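Local coordinates for protein VP1 (Polyomavirus HPyV7, PDB 4PCH) that probably builds the viral capsid as its major coat protein, with a jelly-roll core that assembles into pentamers and takes part in attachment to host cells, at residues 96-101 / 108-113; 115-120 / 194-199; 129-134 / 157-162. All coordinates share one frame; numbering follows the deposited sequence.

Contact 1 of 3, residues 96-101 / 108-113; sequences PQMASS and GTLAGI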
ATOM      1  N   PRO B  96       4.719  19.312  -5.459  1.00 10.96           N
ATOM      2  CA  PRO B  96       3.406  19.444  -4.808  1.00 11.29           C
ATOM      3  C   PRO B  96       2.643  20.669  -5.301  1.00 12.18           C
ATOM      4  O   PRO B  96       3.243  21.760  -5.453  1.00 14.31           O
ATOM      5  CB  PRO B  96       3.766  19.601  -3.339  1.00 12.71           C
ATOM      6  CG  PRO B  96       5.173  20.117  -3.348  1.00 11.65           C
ATOM      7  CD  PRO B  96       5.823  19.455  -4.502  1.00 10.65           C
ATOM      8  N   GLN B  97       1.333  20.499  -5.519  1.00 11.85           N
ATOM      9  CA  GLN B  97       0.483  21.571  -5.998  1.00 11.28           C
ATOM     10  C   GLN B  97      -0.365  22.118  -4.856  1.00 10.91           C
ATOM     11  O   GLN B  97      -1.171  21.401  -4.292  1.00 11.81           O
ATOM     12  CB  GLN B  97      -0.412  21.044  -7.096  1.00 11.35           C
ATOM     13  CG  GLN B  97       0.327  20.384  -8.236  1.00 11.41           C
ATOM     14  CD  GLN B  97       1.195  21.350  -9.020  1.00 11.45           C
ATOM     15  OE1 GLN B  97       0.746  22.446  -9.431  1.00 12.79           O
ATOM     16  NE2 GLN B  97       2.447  20.952  -9.252  1.00 11.69           N
ATOM     17  N   MET B  98      -0.221  23.405  -4.578  1.00 10.81           N
ATOM     18  CA  MET B  98      -0.870  24.046  -3.441  0.50 10.89           C
ATOM     19  C   MET B  98      -1.674  25.245  -3.967  1.00 11.61           C
ATOM     20  O   MET B  98      -2.779  25.075  -4.489  1.00 11.62           O
ATOM     21  CB  MET B  98       0.201  24.458  -2.419  0.50 11.92           C
ATOM     22  CG  MET B  98       1.057  23.322  -1.884  0.50 12.14           C
ATOM     23  SD  MET B  98       0.180  22.458  -0.571  0.50 12.96           S
ATOM     24  CE  MET B  98       0.348  23.654   0.737  0.50 13.05           C
ATOM     25  N   ALA B  99      -1.121  26.456  -3.884  1.00 12.00           N
ATOM     26  CA  ALA B  99      -1.850  27.637  -4.439  1.00 13.51           C
ATOM     27  C   ALA B  99      -2.199  27.455  -5.912  1.00 14.03           C
ATOM     28  O   ALA B  99      -3.186  27.989  -6.389  1.00 13.73           O
ATOM     29  CB  ALA B  99      -1.073  28.939  -4.262  1.00 14.09           C
ATOM     30  N   SER B 100      -1.419  26.648  -6.622  1.00 12.65           N
ATOM     31  CA  SER B 100      -1.634  26.459  -8.031  1.00 13.55           C
ATOM     32  C   SER B 100      -2.941  25.749  -8.383  1.00 13.51           C
ATOM     33  O   SER B 100      -3.344  25.791  -9.544  1.00 13.49           O
ATOM     34  CB  SER B 100      -0.502  25.616  -8.596  1.00 10.85           C
ATOM     35  OG  SER B 100      -0.549  24.310  -8.050  1.00 11.91           O
ATOM     36  N   SER B 101      -3.577  25.078  -7.421  1.00 13.31           N
ATOM     37  CA  SER B 101      -4.693  24.186  -7.745  1.00 11.29           C
ATOM     38  C   SER B 101      -6.016  24.556  -7.115  1.00 13.26           C
ATOM     39  O   SER B 101      -6.960  23.782  -7.193  1.00 14.48           O
ATOM     40  CB  SER B 101      -4.320  22.756  -7.407  1.00 11.10           C
ATOM     41  OG  SER B 101      -3.353  22.300  -8.325  1.00 14.14           O
ATOM     42  N   GLY B 108     -12.973  24.103   3.572  1.00 17.72           N
ATOM     43  CA  GLY B 108     -12.158  25.280   3.910  1.00 17.37           C
ATOM     44  C   GLY B 108     -10.645  25.115   3.736  1.00 16.13           C
ATOM     45  O   GLY B 108      -9.858  25.584   4.575  1.00 15.64           O
ATOM     46  N   THR B 109     -10.238  24.467   2.666  1.00 14.44           N
ATOM     47  CA  THR B 109      -8.795  24.277   2.444  1.00 14.02           C
ATOM     48  C   THR B 109      -8.435  24.186   0.982  1.00 13.59           C
ATOM     49  O   THR B 109      -9.293  24.273   0.099  1.00 13.43           O
ATOM     50  CB  THR B 109      -8.226  23.103   3.303  1.00 16.16           C
ATOM     51  OG1 THR B 109      -6.775  23.175   3.406  1.00 14.45           O
ATOM     52  CG2 THR B 109      -8.617  21.758   2.713  1.00 16.36           C
ATOM     53  N   LEU B 110      -7.142  24.110   0.700  1.00 13.33           N
ATOM     54  CA  LEU B 110      -6.677  23.875  -0.655  1.00 12.52           C
ATOM     55  C   LEU B 110      -7.270  22.609  -1.238  1.00 13.06           C
ATOM     56  O   LEU B 110      -7.525  21.654  -0.540  1.00 13.32           O
ATOM     57  CB  LEU B 110      -5.147  23.781  -0.689  1.00 12.05           C
ATOM     58  CG  LEU B 110      -4.413  25.035  -0.200  1.00 15.04           C
ATOM     59  CD1 LEU B 110      -2.910  24.786  -0.319  1.00 15.82           C
ATOM     60  CD2 LEU B 110      -4.799  26.280  -0.967  1.00 14.72           C
ATOM     61  N   ALA B 111      -7.539  22.630  -2.526  1.00 11.32           N
ATOM     62  CA  ALA B 111      -8.087  21.472  -3.227  1.00 13.35           C
ATOM     63  C   ALA B 111      -7.046  20.420  -3.578  1.00 12.83           C
ATOM     64  O   ALA B 111      -7.299  19.205  -3.495  1.00 12.35           O
ATOM     65  CB  ALA B 111      -8.782  21.966  -4.502  1.00 12.61           C
ATOM     66  N   GLY B 112      -5.859  20.877  -3.981  1.00 11.28           N
ATOM     67  CA  GLY B 112      -4.826  19.995  -4.498  1.00 10.97           C
ATOM     68  C   GLY B 112      -5.221  19.241  -5.754  1.00 11.74           C
ATOM     69  O   GLY B 112      -6.308  19.449  -6.322  1.00 11.98           O
ATOM     70  N   ILE B 113      -4.331  18.364  -6.194  1.00  9.79           N
ATOM     71  CA  ILE B 113      -4.600  17.504  -7.346  1.00 10.19           C
ATOM     72  C   ILE B 113      -5.340  16.269  -6.892  1.00 10.20           C
ATOM     73  O   ILE B 113      -4.973  15.663  -5.882  1.00 11.04           O
ATOM     74  CB  ILE B 113      -3.300  17.056  -8.033  1.00 11.70           C
ATOM     75  CG1 ILE B 113      -2.466  18.272  -8.454  1.00 12.18           C
ATOM     76  CG2 ILE B 113      -3.602  16.128  -9.196  1.00 11.84           C
ATOM     77  CD1 ILE B 113      -3.130  19.158  -9.489  1.00 12.61           C
TER
HETATM   78  O   HOH W   1      -1.818  18.719  -4.629  1.00 12.70           O
HETATM   79  O   HOH W   2      -4.929  23.556  -4.328  1.00 14.40           O
HETATM   80  O   HOH W   3      -7.903  21.175  -7.745  1.00 12.61           O
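Q97 and I113 meet through their aliphatic parts. CG of Q97 lies 3.5 Å from CG1 of I113, and the two side chains cross obliquely. Q97 bends at chi2 (-66°): CD is folded back rather than anti to CA, and the amide leads away from the 108-113 segment. CD1 of I113 sits 3.4 Å from OG of S101. M98 and L110 cross at about a right angle. CD1 of L110 packs on CB of M98, and in the modelled conformer lies 3.6 Å from CE of M98. M98 has a second conformer, so the touch at its end is less certain. CB of A111 rests near the carbonyl O of S101.

The backbones are linked through water. Water 1 donates to O of Q97 and accepts from N of I113. Water 2 does the same between O of M98, at 2.6 Å, and N of G112. Water 3 lies within reach of the carbonyls of S101 and G112. The contact belongs to the long excursion after strand 79-93 of the jelly roll. Strands 103-104 and 109-110 form a small hairpin here, with a G1 beta bulge where G108 and T109 both face Q104. The 96-101 loop leads into this hairpin; 108-113 holds its second strand and the exit from it.

Side-chain bonds brace the 96-101 segment itself. OG of S100 donates to OE1 of Q97 at 2.7 Å, from 38° out of the carbonyl plane. NE2 of Q97 binds the OH of Y258 and O of A95. The backbone N of S101 bonds to O of M98 at 3.0 Å, closing a type I beta turn over A99 and S100. OG of S101 is bonded to OG1 of T236. N of A99 bonds to the OH of Y47 of a neighbouring subunit.

Contact 2 of 3, residues 115-120 / 194-199; sequences GTQLYF and GVTPPV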
ATOM      1  N   GLY B 115      -8.028  12.787  -8.587  1.00 11.89           N
ATOM      2  CA  GLY B 115      -8.812  12.176  -9.655  1.00 11.85           C
ATOM      3  C   GLY B 115      -8.095  11.054 -10.365  1.00 10.93           C
ATOM      4  O   GLY B 115      -7.210  10.412  -9.817  1.00 11.66           O
ATOM      5  N   THR B 116      -8.553  10.785 -11.572  1.00 11.34           N
ATOM      6  CA  THR B 116      -8.111   9.612 -12.341  1.00 11.64           C
ATOM      7  C   THR B 116      -6.685   9.842 -12.840  1.00 10.43           C
ATOM      8  O   THR B 116      -6.313  10.957 -13.207  1.00 10.14           O
ATOM      9  CB  THR B 116      -9.159   9.341 -13.459  1.00 10.95           C
ATOM     10  OG1 THR B 116     -10.314   8.754 -12.856  1.00 11.65           O
ATOM     11  CG2 THR B 116      -8.653   8.412 -14.536  1.00 11.48           C
ATOM     12  N   GLN B 117      -5.884   8.776 -12.860  1.00  9.01           N
ATOM     13  CA  GLN B 117      -4.456   8.880 -13.124  1.00  9.15           C
ATOM     14  C   GLN B 117      -3.999   7.773 -14.081  1.00 10.56           C
ATOM     15  O   GLN B 117      -4.596   6.697 -14.139  1.00 10.30           O
ATOM     16  CB  GLN B 117      -3.644   8.740 -11.817  1.00 10.71           C
ATOM     17  CG  GLN B 117      -4.059   9.712 -10.721  1.00 11.48           C
ATOM     18  CD  GLN B 117      -3.759   9.223  -9.330  1.00 13.25           C
ATOM     19  OE1 GLN B 117      -2.629   8.825  -9.017  1.00 12.00           O
ATOM     20  NE2 GLN B 117      -4.766   9.318  -8.438  1.00 13.68           N
ATOM     21  N   LEU B 118      -2.893   8.073 -14.760  1.00 10.66           N
ATOM     22  CA  LEU B 118      -2.162   7.103 -15.576  1.00  8.91           C
ATOM     23  C   LEU B 118      -0.687   7.421 -15.485  1.00 10.77           C
ATOM     24  O   LEU B 118      -0.301   8.570 -15.699  1.00 11.72           O
ATOM     25  CB  LEU B 118      -2.608   7.166 -17.022  1.00  8.96           C
ATOM     26  CG  LEU B 118      -1.761   6.398 -18.060  1.00 10.84           C
ATOM     27  CD1 LEU B 118      -1.811   4.897 -17.773  1.00 11.74           C
ATOM     28  CD2 LEU B 118      -2.158   6.715 -19.493  1.00 13.34           C
ATOM     29  N   TYR B 119       0.117   6.398 -15.203  1.00 10.02           N
ATOM     30  CA  TYR B 119       1.592   6.520 -15.215  1.00 10.72           C
ATOM     31  C   TYR B 119       2.109   5.431 -16.128  1.00 11.59           C
ATOM     32  O   TYR B 119       1.904   4.261 -15.859  1.00 11.40           O
ATOM     33  CB  TYR B 119       2.154   6.399 -13.822  1.00 10.63           C
ATOM     34  CG  TYR B 119       1.467   7.337 -12.857  1.00 10.56           C
ATOM     35  CD1 TYR B 119       1.814   8.674 -12.806  1.00 10.83           C
ATOM     36  CD2 TYR B 119       0.448   6.899 -12.028  1.00 12.28           C
ATOM     37  CE1 TYR B 119       1.164   9.560 -11.957  1.00 11.58           C
ATOM     38  CE2 TYR B 119      -0.183   7.764 -11.151  1.00 10.48           C
ATOM     39  CZ  TYR B 119       0.164   9.102 -11.136  1.00 11.77           C
ATOM     40  OH  TYR B 119      -0.466   9.994 -10.306  1.00 11.89           O
ATOM     41  N   PHE B 120       2.696   5.831 -17.248  1.00 11.23           N
ATOM     42  CA  PHE B 120       3.068   4.853 -18.288  1.00 12.53           C
ATOM     43  C   PHE B 120       4.418   5.170 -18.872  1.00 11.69           C
ATOM     44  O   PHE B 120       4.711   6.335 -19.139  1.00 10.31           O
ATOM     45  CB  PHE B 120       2.031   4.846 -19.415  1.00 11.48           C
ATOM     46  CG  PHE B 120       2.381   3.945 -20.562  1.00 11.88           C
ATOM     47  CD1 PHE B 120       1.952   2.625 -20.577  1.00 10.46           C
ATOM     48  CD2 PHE B 120       3.112   4.436 -21.647  1.00 11.28           C
ATOM     49  CE1 PHE B 120       2.272   1.774 -21.631  1.00 12.66           C
ATOM     50  CE2 PHE B 120       3.446   3.606 -22.691  1.00 12.08           C
ATOM     51  CZ  PHE B 120       3.040   2.271 -22.683  1.00 13.25           C
ATOM     52  N   GLY B 194     -12.856  10.119  -9.078  1.00 11.36           N
ATOM     53  CA  GLY B 194     -12.765  11.524  -9.393  1.00 12.59           C
ATOM     54  C   GLY B 194     -12.118  12.398  -8.338  1.00 13.02           C
ATOM     55  O   GLY B 194     -11.760  13.538  -8.642  1.00 14.40           O
ATOM     56  N   VAL B 195     -11.938  11.866  -7.132  1.00 13.07           N
ATOM     57  CA  VAL B 195     -11.324  12.613  -6.041  1.00 12.77           C
ATOM     58  C   VAL B 195     -10.140  11.864  -5.426  1.00 12.75           C
ATOM     59  O   VAL B 195      -9.666  12.202  -4.317  1.00 14.35           O
ATOM     60  CB  VAL B 195     -12.351  13.040  -4.968  1.00 16.19           C
ATOM     61  CG1 VAL B 195     -13.435  13.908  -5.600  1.00 19.71           C
ATOM     62  CG2 VAL B 195     -12.938  11.838  -4.248  1.00 17.41           C
ATOM     63  N   THR B 196      -9.594  10.918  -6.174  1.00 11.65           N
ATOM     64  CA  THR B 196      -8.552  10.054  -5.651  1.00 11.07           C
ATOM     65  C   THR B 196      -7.231  10.825  -5.529  1.00 11.75           C
ATOM     66  O   THR B 196      -6.759  11.396  -6.486  1.00 13.23           O
ATOM     67  CB  THR B 196      -8.359   8.833  -6.551  1.00 11.94           C
ATOM     68  OG1 THR B 196      -9.645   8.297  -6.920  1.00 13.56           O
ATOM     69  CG2 THR B 196      -7.555   7.785  -5.842  1.00 13.09           C
ATOM     70  N   PRO B 197      -6.603  10.791  -4.342  1.00 13.01           N
ATOM     71  CA  PRO B 197      -5.311  11.474  -4.247  1.00 12.93           C
ATOM     72  C   PRO B 197      -4.213  10.722  -5.010  1.00 13.49           C
ATOM     73  O   PRO B 197      -4.155   9.511  -4.953  1.00 16.56           O
ATOM     74  CB  PRO B 197      -5.021  11.490  -2.740  1.00 14.05           C
ATOM     75  CG  PRO B 197      -6.322  11.191  -2.074  1.00 18.15           C
ATOM     76  CD  PRO B 197      -7.061  10.296  -3.039  1.00 15.64           C
ATOM     77  N   PRO B 198      -3.339  11.451  -5.712  1.00 12.01           N
ATOM     78  CA  PRO B 198      -2.158  10.840  -6.335  1.00 10.98           C
ATOM     79  C   PRO B 198      -0.977  10.686  -5.395  1.00 11.90           C
ATOM     80  O   PRO B 198      -0.803  11.493  -4.482  1.00 10.72           O
ATOM     81  CB  PRO B 198      -1.792  11.838  -7.420  1.00 11.13           C
ATOM     82  CG  PRO B 198      -2.246  13.176  -6.883  1.00 12.70           C
ATOM     83  CD  PRO B 198      -3.424  12.902  -5.967  1.00 12.35           C
ATOM     84  N   VAL B 199      -0.157   9.667  -5.643  1.00 13.34           N
ATOM     85  CA  VAL B 199       1.103   9.464  -4.936  1.00 12.47           C
ATOM     86  C   VAL B 199       2.154   9.262  -6.019  1.00 17.74           C
ATOM     87  O   VAL B 199       2.029   8.344  -6.822  1.00 18.16           O
ATOM     88  CB  VAL B 199       1.037   8.236  -4.024  1.00 18.23           C
ATOM     89  CG1 VAL B 199       2.379   8.014  -3.323  1.00 22.42           C
ATOM     90  CG2 VAL B 199      -0.084   8.401  -3.012  1.00 18.79           C
TER
HETATM   91  O   HOH W   4      -1.374   7.343  -7.134  1.00 13.85           O
HETATM   92  O   HOH W   5      -3.880   7.241  -6.026  1.00 29.36           O
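G194 brings its carbonyl O to 3.4 Å from CA of G115. A CB on G115 would come within 3.3 Å of O of G194, and at these backbone angles would also jam against the preceding carbonyl O. T196 makes the direct backbone link: its O accepts from N of G115 at 2.8 Å, with an N-H...O angle of 165°. CB and CG2 of T196 lie near NE2 of Q117, while its OG1 is bonded to O of G192. P197 takes part through its O, which accepts from water 5; that water is weakly bonded to NE2 of Q117. The side chains of P198 and Q117 cross at about a right angle, and CA of P198 lies 3.4 Å from OE1. Its CB is 3.7 Å from OH of Y119. At V199, water 4 accepts from the backbone N and donates to OE1 of Q117 at 2.7 Å. V199 pairs with a strand of a neighbouring subunit, so the jelly-roll sheet continues across the pentamer interface.

Q117 reaches over with an extended chain: CG is anti to the carbonyl carbon (chi1 -54°) and CD near anti to CA (chi2 154°). NE2 donates to O of G115 at 3.0 Å. OH of Y119 donates to OE1 of Q117 at 2.8 Å, and OE1 lies in the ring plane at its edge. With water 4, these bonds set which end is oxygen and hold the amide against rotation.

Contact 3 of 3, residues 129-134 / 157-162; sequences DVIGIN and LQALRK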
ATOM      1  N   ASP B 129       3.326  -0.514 -30.072  1.00 12.66           N
ATOM      2  CA  ASP B 129       2.089  -1.088 -30.629  1.00 14.34           C
ATOM      3  C   ASP B 129       0.948  -0.852 -29.631  1.00 11.79           C
ATOM      4  O   ASP B 129       1.091  -1.180 -28.416  1.00 13.11           O
ATOM      5  CB  ASP B 129       2.260  -2.591 -30.852  1.00 15.63           C
ATOM      6  CG  ASP B 129       3.352  -2.923 -31.845  1.00 16.93           C
ATOM      7  OD1 ASP B 129       3.273  -2.458 -33.024  1.00 19.05           O
ATOM      8  OD2 ASP B 129       4.279  -3.684 -31.460  1.00 17.56           O
ATOM      9  N   VAL B 130      -0.177  -0.323 -30.142  1.00 11.68           N
ATOM     10  CA  VAL B 130      -1.359  -0.038 -29.300  1.00 12.48           C
ATOM     11  C   VAL B 130      -2.632  -0.598 -29.927  1.00 12.64           C
ATOM     12  O   VAL B 130      -2.713  -0.861 -31.139  1.00 13.40           O
ATOM     13  CB  VAL B 130      -1.575   1.497 -29.062  1.00 12.49           C
ATOM     14  CG1 VAL B 130      -0.600   1.993 -28.019  1.00 14.45           C
ATOM     15  CG2 VAL B 130      -1.448   2.280 -30.355  1.00 13.97           C
ATOM     16  N   ILE B 131      -3.629  -0.793 -29.071  1.00 13.31           N
ATOM     17  CA  ILE B 131      -4.950  -1.204 -29.485  1.00 13.80           C
ATOM     18  C   ILE B 131      -5.912  -0.034 -29.249  1.00 13.55           C
ATOM     19  O   ILE B 131      -5.878   0.620 -28.187  1.00 15.37           O
ATOM     20  CB  ILE B 131      -5.446  -2.436 -28.706  1.00 14.80           C
ATOM     21  CG1 ILE B 131      -4.431  -3.573 -28.738  1.00 17.04           C
ATOM     22  CG2 ILE B 131      -6.782  -2.904 -29.268  1.00 15.02           C
ATOM     23  CD1 ILE B 131      -4.829  -4.730 -27.865  1.00 16.89           C
ATOM     24  N   GLY B 132      -6.722   0.258 -30.249  1.00 13.12           N
ATOM     25  CA  GLY B 132      -7.738   1.318 -30.143  1.00 13.81           C
ATOM     26  C   GLY B 132      -8.998   0.786 -29.504  1.00 14.15           C
ATOM     27  O   GLY B 132      -9.548  -0.195 -29.981  1.00 15.59           O
ATOM     28  N   ILE B 133      -9.440   1.402 -28.403  1.00 14.21           N
ATOM     29  CA  ILE B 133     -10.660   0.972 -27.730  1.00 14.50           C
ATOM     30  C   ILE B 133     -11.472   2.193 -27.372  1.00 12.77           C
ATOM     31  O   ILE B 133     -10.956   3.101 -26.737  1.00 13.92           O
ATOM     32  CB  ILE B 133     -10.368   0.239 -26.388  1.00 13.20           C
ATOM     33  CG1 ILE B 133      -9.524  -1.000 -26.651  1.00 15.08           C
ATOM     34  CG2 ILE B 133     -11.682  -0.113 -25.696  1.00 13.72           C
ATOM     35  CD1 ILE B 133     -10.272  -2.131 -27.293  1.00 16.80           C
ATOM     36  N   ASN B 134     -12.718   2.221 -27.819  1.00 15.03           N
ATOM     37  CA  ASN B 134     -13.653   3.244 -27.336  1.00 15.23           C
ATOM     38  C   ASN B 134     -14.494   2.557 -26.246  1.00 13.99           C
ATOM     39  O   ASN B 134     -15.202   1.609 -26.556  1.00 15.11           O
ATOM     40  CB  ASN B 134     -14.530   3.767 -28.460  1.00 16.85           C
ATOM     41  CG  ASN B 134     -15.415   4.930 -28.005  1.00 19.36           C
ATOM     42  OD1 ASN B 134     -15.821   4.982 -26.850  1.00 18.56           O
ATOM     43  ND2 ASN B 134     -15.687   5.876 -28.905  1.00 20.94           N
ATOM     44  N   LEU B 157      -9.693  -9.542 -31.750  1.00 25.54           N
ATOM     45  CA  LEU B 157      -8.813  -9.664 -32.901  1.00 30.25           C
ATOM     46  C   LEU B 157      -9.083  -8.562 -33.917  1.00 28.04           C
ATOM     47  O   LEU B 157      -8.184  -8.179 -34.649  1.00 31.45           O
ATOM     48  CB  LEU B 157      -8.991 -11.029 -33.566  1.00 33.88           C
ATOM     49  CG  LEU B 157      -8.501 -12.261 -32.796  1.00 43.04           C
ATOM     50  CD1 LEU B 157      -8.918 -13.530 -33.530  1.00 44.30           C
ATOM     51  CD2 LEU B 157      -6.990 -12.217 -32.605  1.00 46.37           C
ATOM     52  N   GLN B 158     -10.321  -8.070 -33.944  1.00 28.48           N
ATOM     53  CA  GLN B 158     -10.783  -7.032 -34.856  1.00 32.74           C
ATOM     54  C   GLN B 158     -10.559  -5.581 -34.406  1.00 33.73           C
ATOM     55  O   GLN B 158     -10.746  -4.663 -35.208  1.00 29.11           O
ATOM     56  CB  GLN B 158     -12.296  -7.193 -35.072  1.00 38.76           C
ATOM     57  CG  GLN B 158     -12.697  -8.430 -35.864  1.00 47.72           C
ATOM     58  CD  GLN B 158     -12.742  -9.696 -35.028  1.00 46.90           C
ATOM     59  OE1 GLN B 158     -12.954  -9.659 -33.810  1.00 41.45           O
ATOM     60  NE2 GLN B 158     -12.554 -10.831 -35.684  1.00 49.01           N
ATOM     61  N   ALA B 159     -10.225  -5.351 -33.134  1.00 26.06           N
ATOM     62  CA  ALA B 159     -10.032  -3.988 -32.634  1.00 22.50           C
ATOM     63  C   ALA B 159      -8.886  -3.350 -33.416  1.00 24.42           C
ATOM     64  O   ALA B 159      -7.912  -4.022 -33.745  1.00 20.69           O
ATOM     65  CB  ALA B 159      -9.694  -4.000 -31.161  1.00 22.48           C
ATOM     66  N   LEU B 160      -9.010  -2.062 -33.699  1.00 18.99           N
ATOM     67  CA  LEU B 160      -7.997  -1.350 -34.491  1.00 18.22           C
ATOM     68  C   LEU B 160      -6.626  -1.410 -33.806  1.00 16.74           C
ATOM     69  O   LEU B 160      -6.505  -1.187 -32.602  1.00 17.47           O
ATOM     70  CB  LEU B 160      -8.429   0.101 -34.650  1.00 18.79           C
ATOM     71  CG  LEU B 160      -7.583   1.108 -35.426  1.00 20.79           C
ATOM     72  CD1 LEU B 160      -7.305   0.610 -36.828  1.00 22.57           C
ATOM     73  CD2 LEU B 160      -8.322   2.454 -35.425  1.00 21.76           C
ATOM     74  N   ARG B 161      -5.596  -1.678 -34.609  1.00 16.84           N
ATOM     75  CA  ARG B 161      -4.226  -1.682 -34.126  0.50 15.60           C
ATOM     76  C   ARG B 161      -3.411  -0.670 -34.898  1.00 14.93           C
ATOM     77  O   ARG B 161      -3.564  -0.538 -36.111  1.00 14.98           O
ATOM     78  CB  ARG B 161      -3.633  -3.071 -34.238  0.50 17.68           C
ATOM     79  CG  ARG B 161      -4.131  -3.929 -33.106  0.50 19.55           C
ATOM     80  CD  ARG B 161      -3.800  -5.379 -33.286  0.50 22.12           C
ATOM     81  NE  ARG B 161      -3.828  -6.038 -31.989  0.50 23.60           N
ATOM     82  CZ  ARG B 161      -4.936  -6.516 -31.427  0.50 25.44           C
ATOM     83  NH1 ARG B 161      -6.109  -6.392 -32.049  0.50 24.72           N
ATOM     84  NH2 ARG B 161      -4.872  -7.117 -30.249  0.50 23.69           N
ATOM     85  N   LYS B 162      -2.575   0.060 -34.173  1.00 15.03           N
ATOM     86  CA  LYS B 162      -1.709   1.096 -34.741  1.00 16.78           C
ATOM     87  C   LYS B 162      -0.458   1.179 -33.892  1.00 15.00           C
ATOM     88  O   LYS B 162      -0.366   0.572 -32.813  1.00 13.95           O
ATOM     89  CB  LYS B 162      -2.378   2.469 -34.761  1.00 19.28           C
ATOM     90  CG  LYS B 162      -3.495   2.676 -35.766  1.00 24.18           C
ATOM     91  CD  LYS B 162      -3.589   4.136 -36.178  1.00 28.38           C
ATOM     92  CE  LYS B 162      -4.598   4.271 -37.298  1.00 34.30           C
ATOM     93  NZ  LYS B 162      -4.925   5.684 -37.606  1.00 35.07           N
TER
HETATM   94  O   HOH W   6       0.602  -2.458 -34.267  1.00 17.75           O
HETATM   95  O   HOH W   7     -11.439  -0.223 -31.992  1.00 21.20           O
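V130 and K162 form an antiparallel hydrogen-bonded pair. N of V130 donates to O of K162 at 2.8 Å, nearly along the C=O axis. The return bond, from N of K162 to O of V130, is longer at 3.2 Å. Two residues on, N of G132 donates to O of L160 at 2.8 Å, and its N-H...O angle of 179° is almost straight. I131 and R161 form the non-hydrogen-bonded pair between them. Here CA-H...O contacts fill in, with CA of R161 3.4 Å from O of V130. Water 7 continues the connection past the last direct bond. It donates to O of G132 and accepts weakly from N of L160.

Side chains of I131 and R161 lie side by side and point the same way. R161 has two conformers, and the contacts of its guanidinium are those of the modelled one. There the chain is extended from CG to NE, with CD anti to CA (chi2 169°). CD1 of I131 is 3.4 Å from NH2 of R161. CG1 of I131 lies over one face of the guanidinium, 3.7 Å above its plane and offset toward the rim. The apolar isoleucine thus covers part of a charged group. CG2 of I131 packs on CB of A159 at 3.6 Å.

Charges at the side-chain ends are met outside the two segments. In the same conformer NE of R161 makes a salt bridge to D177, and NH1 bonds to O of S156. NZ of K162 makes a salt bridge to E147.

Strand 129-132 is the middle of a small three-stranded antiparallel sheet, with 161-163 along one edge and 174-176 along the other. W174 of the latter packs on V130, L160 and K162. On the face of I131, L93 of a neighbouring subunit packs against that side chain.

Contact 1 is fully buried, whereas contacts 2 and 3 are partly buried and reach the surface. Contacts 1 and 2 touch: O of I113 lies 3.2 Å from CD of P198, and strand 109-110 is followed, after a short loop, by strand 117-124. Contact 3 follows on the next strand, 129-132. Its centre is about 37 Å from that of contact 1 and about 24 Å from that of contact 2. The loop pairing of contact 1 relies on apolar packing and bridging waters. Contact 2 joins a strand and its lead-in to a loop by one backbone bond, a glutamine amide with its waters, and proline packing. Contact 3 has regular sheet bonding. All meet neighbouring subunits.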